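PDB 5EWQ: amidase from Bacillus anthracis, which probably catalyses the hydrolysis of carboxylic acid amides to the free acid and ammonia, as a member of the amidase signature family. Local coordinates for residues E20-P25 with G185-N190; S69-R74 with F161-A166. All coordinates share one frame; numbering follows the deposited sequence.

Interaction 1. Residues E20-P25 with G185-N190; sequences ERVLQP and GKKGQN
The NZ of K186, whose CE lies against R21, is gripped by two groups, a salt bridge to D123 and a hydrogen bond to the hydroxyl of S134. With CG anti to the backbone N (chi1 178°) and every later torsion extended, the chain carries CE past R21 and NZ on to D123 and S134. Its CE comes over one face of the R21 guanidinium, near the border of the group rather than its middle, 3.9 Å from R21 NH1, and the two side chains cross at about a right angle. K186 NZ also lies 4.6 Å from R21 NH1. The two like charges can stay so close probably because both carry counter-charges: K186 has D123, and R21 pairs NE with D18, NH1 with E90 and NH2 with D142.

The neighbouring lysine takes another shape. K187 bends at chi2 (60°) and again at chi4, which brings its CE against V22, 3.7 Å from V22 CG2, while NZ forms hydrogen bonds with Q80 OE1 and N86 OD1. Lysine suits this place because its aliphatic stem can pack on a branched valine while its ammonium finds polar partners; V22, short and apolar, also meets I91 and I75. The arrangement docks the N-terminal helix 20-28 on the loop of a small β-hairpin, whose two strands are 183-184 and 188-189, beside an edge strand of the mixed central sheet of the amidase fold.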
loop_
_atom_site.group_PDB
_atom_site.type_symbol
_atom_site.label_atom_id
_atom_site.label_comp_id
_atom_site.label_asym_id
_atom_site.label_seq_id
_atom_site.Cartn_x
_atom_site.Cartn_y
_atom_site.Cartn_z
ATOM N N GLU A 20 20.583 -0.883 -12.713
ATOM C CA GLU A 20 20.654 0.268 -13.608
ATOM C C GLU A 20 19.279 0.690 -14.122
ATOM O O GLU A 20 19.145 1.714 -14.793
ATOM C CB GLU A 20 21.582 -0.031 -14.787
ATOM C CG GLU A 20 23.041 -0.187 -14.395
ATOM C CD GLU A 20 23.624 1.081 -13.796
ATOM O OE1 GLU A 20 23.214 2.185 -14.213
ATOM O OE2 GLU A 20 24.491 0.972 -12.904
ATOM N N ARG A 21 18.261 -0.104 -13.807
ATOM C CA ARG A 21 16.887 0.226 -14.167
ATOM C C ARG A 21 16.418 1.463 -13.406
ATOM O O ARG A 21 15.610 2.247 -13.905
ATOM C CB ARG A 21 15.963 -0.960 -13.881
ATOM C CG ARG A 21 14.485 -0.681 -14.097
ATOM C CD ARG A 21 13.636 -1.892 -13.739
ATOM N NE ARG A 21 13.778 -2.971 -14.710
ATOM C CZ ARG A 21 12.975 -3.142 -15.754
ATOM N NH1 ARG A 21 11.970 -2.301 -15.963
ATOM N NH2 ARG A 21 13.175 -4.153 -16.590
ATOM N N VAL A 22 16.941 1.632 -12.196
ATOM C CA VAL A 22 16.555 2.738 -11.329
ATOM C C VAL A 22 17.596 3.856 -11.342
ATOM O O VAL A 22 17.250 5.038 -11.381
ATOM C CB VAL A 22 16.341 2.252 -9.878
ATOM C CG1 VAL A 22 16.099 3.425 -8.942
ATOM C CG2 VAL A 22 15.184 1.268 -9.818
ATOM N N LEU A 23 18.870 3.475 -11.328
ATOM C CA LEU A 23 19.963 4.440 -11.239
ATOM C C LEU A 23 20.073 5.343 -12.466
ATOM O O LEU A 23 20.265 6.552 -12.334
ATOM C CB LEU A 23 21.291 3.712 -11.019
ATOM C CG LEU A 23 21.459 3.018 -9.667
ATOM C CD1 LEU A 23 22.822 2.349 -9.576
ATOM C CD2 LEU A 23 21.268 4.011 -8.532
ATOM N N GLN A 24 19.958 4.756 -13.653
ATOM C CA GLN A 24 20.108 5.512 -14.897
ATOM C C GLN A 24 19.039 6.596 -15.100
ATOM O O GLN A 24 19.374 7.699 -15.528
ATOM C CB GLN A 24 20.126 4.561 -16.099
ATOM C CG GLN A 24 21.463 3.870 -16.308
ATOM C CD GLN A 24 21.451 2.916 -17.485
ATOM O OE1 GLN A 24 20.406 2.662 -18.084
ATOM N NE2 GLN A 24 22.620 2.381 -17.824
ATOM N N PRO A 25 17.757 6.296 -14.811
ATOM C CA PRO A 25 16.803 7.410 -14.872
ATOM C C PRO A 25 17.129 8.501 -13.857
ATOM O O PRO A 25 16.909 9.679 -14.131
ATOM C CB PRO A 25 15.463 6.745 -14.547
ATOM C CG PRO A 25 15.640 5.335 -14.960
ATOM C CD PRO A 25 17.066 5.005 -14.632
ATOM N N GLY A 185 10.764 -11.240 -8.852
ATOM C CA GLY A 185 11.700 -11.674 -9.873
ATOM C C GLY A 185 12.150 -10.534 -10.766
ATOM O O GLY A 185 13.113 -10.665 -11.520
ATOM N N LYS A 186 11.452 -9.408 -10.674
ATOM C CA LYS A 186 11.744 -8.244 -11.501
ATOM C C LYS A 186 12.896 -7.411 -10.949
ATOM O O LYS A 186 13.834 -7.077 -11.673
ATOM C CB LYS A 186 10.497 -7.371 -11.638
ATOM C CG LYS A 186 10.709 -6.101 -12.441
ATOM C CD LYS A 186 9.477 -5.217 -12.392
ATOM C CE LYS A 186 9.652 -3.967 -13.237
ATOM N NZ LYS A 186 8.451 -3.090 -13.173
ATOM N N LYS A 187 12.822 -7.077 -9.664
ATOM C CA LYS A 187 13.806 -6.186 -9.057
ATOM C C LYS A 187 14.644 -6.882 -7.986
ATOM O O LYS A 187 15.827 -6.583 -7.823
ATOM C CB LYS A 187 13.111 -4.963 -8.456
ATOM C CG LYS A 187 14.057 -3.827 -8.123
ATOM C CD LYS A 187 14.787 -3.345 -9.368
ATOM C CE LYS A 187 15.830 -2.296 -9.028
ATOM N NZ LYS A 187 16.911 -2.846 -8.164
ATOM N N GLY A 188 14.030 -7.806 -7.255
ATOM C CA GLY A 188 14.732 -8.531 -6.212
ATOM C C GLY A 188 14.050 -8.438 -4.861
ATOM O O GLY A 188 12.837 -8.244 -4.779
ATOM N N GLN A 189 14.837 -8.567 -3.797
ATOM C CA GLN A 189 14.298 -8.605 -2.442
ATOM C C GLN A 189 14.181 -7.221 -1.810
ATOM O O GLN A 189 15.128 -6.436 -1.826
ATOM C CB GLN A 189 15.166 -9.499 -1.555
ATOM C CG GLN A 189 14.743 -9.518 -0.095
ATOM C CD GLN A 189 13.383 -10.152 0.107
ATOM O OE1 GLN A 189 13.165 -11.306 -0.259
ATOM N NE2 GLN A 189 12.456 -9.395 0.683
ATOM N N ASN A 190 13.010 -6.935 -1.252
ATOM C CA ASN A 190 12.785 -5.707 -0.503
ATOM C C ASN A 190 13.310 -5.865 0.920
ATOM O O ASN A 190 13.104 -6.904 1.548
ATOM C CB ASN A 190 11.294 -5.360 -0.482
ATOM C CG ASN A 190 11.034 -3.872 -0.325
ATOM O OD1 ASN A 190 10.278 -3.287 -1.097
ATOM N ND2 ASN A 190 11.645 -3.259 0.681
#

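Interaction 2. Residues S69-R74 with F161-A166; sequences SIYLFR and FVLGKA
L163 joins Y71 and L72 in an apolar helix-on-sheet contact of the α/β amidase fold, where helix 64-79 packs against strand 161-166 of the mixed central sheet. From the strand, the leucine's CB points toward the helix, and one bond farther CG has closed to 4.6 Å from L72 CD2. Having CG anti to the backbone N (chi1 174°) carries the fork outward, where its two methyls part to meet different residues. L163 CD1 meets L72 CD2 at 3.8 Å, and the two leucines lie alongside, running in opposite senses. CD2 turns to Y71, where it meets the first carbon of the side chain.

Leucine suits the strand position because a single branched tip can serve two neighbouring helix residues, and L72 answers with an equally apolar branched tip, differently turned. Y71 lends its β-carbon here, while its side chain also packs on P118, P218 and V45. A95 and P118 touch L163 as well, adding to the apolar packing around it; no hydrogen bond links the two segments. The branch point L163 CG lies 5.1 Å from Y71 CB, and L163 CD2 shortens that gap to 3.9 Å.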
loop_
_atom_site.group_PDB
_atom_site.type_symbol
_atom_site.label_atom_id
_atom_site.label_comp_id
_atom_site.label_asym_id
_atom_site.label_seq_id
_atom_site.Cartn_x
_atom_site.Cartn_y
_atom_site.Cartn_z
ATOM N N SER A 69 14.189 16.135 -6.620
ATOM C CA SER A 69 15.627 15.881 -6.661
ATOM C C SER A 69 16.113 15.167 -5.404
ATOM O O SER A 69 16.948 14.266 -5.477
ATOM C CB SER A 69 16.398 17.190 -6.841
ATOM O OG SER A 69 16.265 18.022 -5.702
ATOM N N ILE A 70 15.587 15.579 -4.253
ATOM C CA ILE A 70 15.967 14.985 -2.976
ATOM C C ILE A 70 15.595 13.508 -2.919
ATOM O O ILE A 70 16.410 12.666 -2.542
ATOM C CB ILE A 70 15.305 15.719 -1.794
ATOM C CG1 ILE A 70 15.776 17.174 -1.741
ATOM C CG2 ILE A 70 15.617 15.016 -0.482
ATOM C CD1 ILE A 70 15.123 17.986 -0.647
ATOM N N TYR A 71 14.362 13.199 -3.306
ATOM C CA TYR A 71 13.873 11.825 -3.297
ATOM C C TYR A 71 14.684 10.930 -4.228
ATOM O O TYR A 71 15.089 9.835 -3.844
ATOM C CB TYR A 71 12.394 11.789 -3.681
ATOM C CG TYR A 71 11.487 12.350 -2.613
ATOM C CD1 TYR A 71 11.681 12.034 -1.276
ATOM C CD2 TYR A 71 10.445 13.207 -2.937
ATOM C CE1 TYR A 71 10.858 12.544 -0.291
ATOM C CE2 TYR A 71 9.618 13.725 -1.960
ATOM C CZ TYR A 71 9.828 13.390 -0.639
ATOM O OH TYR A 71 9.008 13.901 0.342
ATOM N N LEU A 72 14.921 11.406 -5.447
ATOM C CA LEU A 72 15.723 10.666 -6.416
ATOM C C LEU A 72 17.137 10.439 -5.891
ATOM O O LEU A 72 17.725 9.379 -6.104
ATOM C CB LEU A 72 15.774 11.409 -7.753
ATOM C CG LEU A 72 14.454 11.565 -8.507
ATOM C CD1 LEU A 72 14.667 12.337 -9.801
ATOM C CD2 LEU A 72 13.829 10.207 -8.784
ATOM N N PHE A 73 17.670 11.441 -5.201
ATOM C CA PHE A 73 19.003 11.350 -4.620
ATOM C C PHE A 73 19.037 10.324 -3.492
ATOM O O PHE A 73 20.007 9.580 -3.347
ATOM C CB PHE A 73 19.459 12.719 -4.111
ATOM C CG PHE A 73 20.816 12.708 -3.469
ATOM C CD1 PHE A 73 21.955 12.506 -4.229
ATOM C CD2 PHE A 73 20.953 12.912 -2.106
ATOM C CE1 PHE A 73 23.206 12.500 -3.641
ATOM C CE2 PHE A 73 22.201 12.907 -1.511
ATOM C CZ PHE A 73 23.329 12.701 -2.280
ATOM N N ARG A 74 17.971 10.287 -2.699
ATOM C CA ARG A 74 17.877 9.342 -1.591
ATOM C C ARG A 74 17.699 7.913 -2.093
ATOM O O ARG A 74 18.267 6.978 -1.533
ATOM C CB ARG A 74 16.725 9.721 -0.656
ATOM C CG ARG A 74 16.961 11.001 0.128
ATOM C CD ARG A 74 15.835 11.263 1.113
ATOM N NE ARG A 74 15.694 10.173 2.075
ATOM C CZ ARG A 74 16.364 10.093 3.219
ATOM N NH1 ARG A 74 17.229 11.043 3.549
ATOM N NH2 ARG A 74 16.172 9.065 4.032
ATOM N N PHE A 161 1.886 13.749 -9.489
ATOM C CA PHE A 161 2.522 13.003 -10.568
ATOM C C PHE A 161 3.226 11.768 -10.021
ATOM O O PHE A 161 3.646 11.742 -8.864
ATOM C CB PHE A 161 3.514 13.887 -11.330
ATOM C CG PHE A 161 4.765 14.207 -10.558
ATOM C CD1 PHE A 161 4.775 15.226 -9.620
ATOM C CD2 PHE A 161 5.933 13.495 -10.779
ATOM C CE1 PHE A 161 5.925 15.524 -8.911
ATOM C CE2 PHE A 161 7.086 13.788 -10.074
ATOM C CZ PHE A 161 7.081 14.805 -9.139
ATOM N N VAL A 162 3.353 10.743 -10.858
ATOM C CA VAL A 162 3.989 9.501 -10.441
ATOM C C VAL A 162 5.512 9.616 -10.471
ATOM O O VAL A 162 6.118 9.726 -11.537
ATOM C CB VAL A 162 3.554 8.319 -11.324
ATOM C CG1 VAL A 162 4.182 7.029 -10.822
ATOM C CG2 VAL A 162 2.039 8.205 -11.346
ATOM N N LEU A 163 6.121 9.590 -9.290
ATOM C CA LEU A 163 7.572 9.663 -9.169
ATOM C C LEU A 163 8.227 8.383 -9.673
ATOM O O LEU A 163 9.249 8.423 -10.359
ATOM C CB LEU A 163 7.975 9.923 -7.717
ATOM C CG LEU A 163 9.473 9.896 -7.409
ATOM C CD1 LEU A 163 10.202 10.995 -8.167
ATOM C CD2 LEU A 163 9.717 10.015 -5.913
ATOM N N GLY A 164 7.629 7.248 -9.326
ATOM C CA GLY A 164 8.144 5.955 -9.735
ATOM C C GLY A 164 7.262 4.816 -9.259
ATOM O O GLY A 164 6.121 5.034 -8.851
ATOM N N LYS A 165 7.788 3.598 -9.306
ATOM C CA LYS A 165 7.024 2.434 -8.874
ATOM C C LYS A 165 7.751 1.649 -7.786
ATOM O O LYS A 165 8.980 1.596 -7.756
ATOM C CB LYS A 165 6.707 1.533 -10.068
ATOM C CG LYS A 165 5.754 2.180 -11.059
ATOM C CD LYS A 165 5.359 1.237 -12.180
ATOM C CE LYS A 165 4.330 1.892 -13.088
ATOM N NZ LYS A 165 3.939 1.023 -14.231
ATOM N N ALA A 166 6.974 1.044 -6.893
ATOM C CA ALA A 166 7.522 0.386 -5.714
ATOM C C ALA A 166 7.618 -1.125 -5.879
ATOM O O ALA A 166 6.826 -1.736 -6.597
ATOM C CB ALA A 166 6.685 0.721 -4.498
#

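How the interactions relate
The two contacts lie on the same side of the chain's centre, 13 Å apart between their centres and about 5 Å between nearest atoms, without touching. Along the chain, interaction 2 is nested inside the loop closed by interaction 1. Helix 64-79 supplies Y71 and L72 to interaction 2 and, one turn on, I75 to the V22 side of interaction 1. Edge strand 88-91 pairs antiparallel with strand 161-166, and its T89 touches both lysines of interaction 1. Strand 161-166 also pairs with strand 118-122, and D123, immediately after that strand, holds K186 NZ, so both contacts adjoin this edge of the sheet. Interaction 1 mixes charged groups with apolar packing, whereas interaction 2 is wholly apolar.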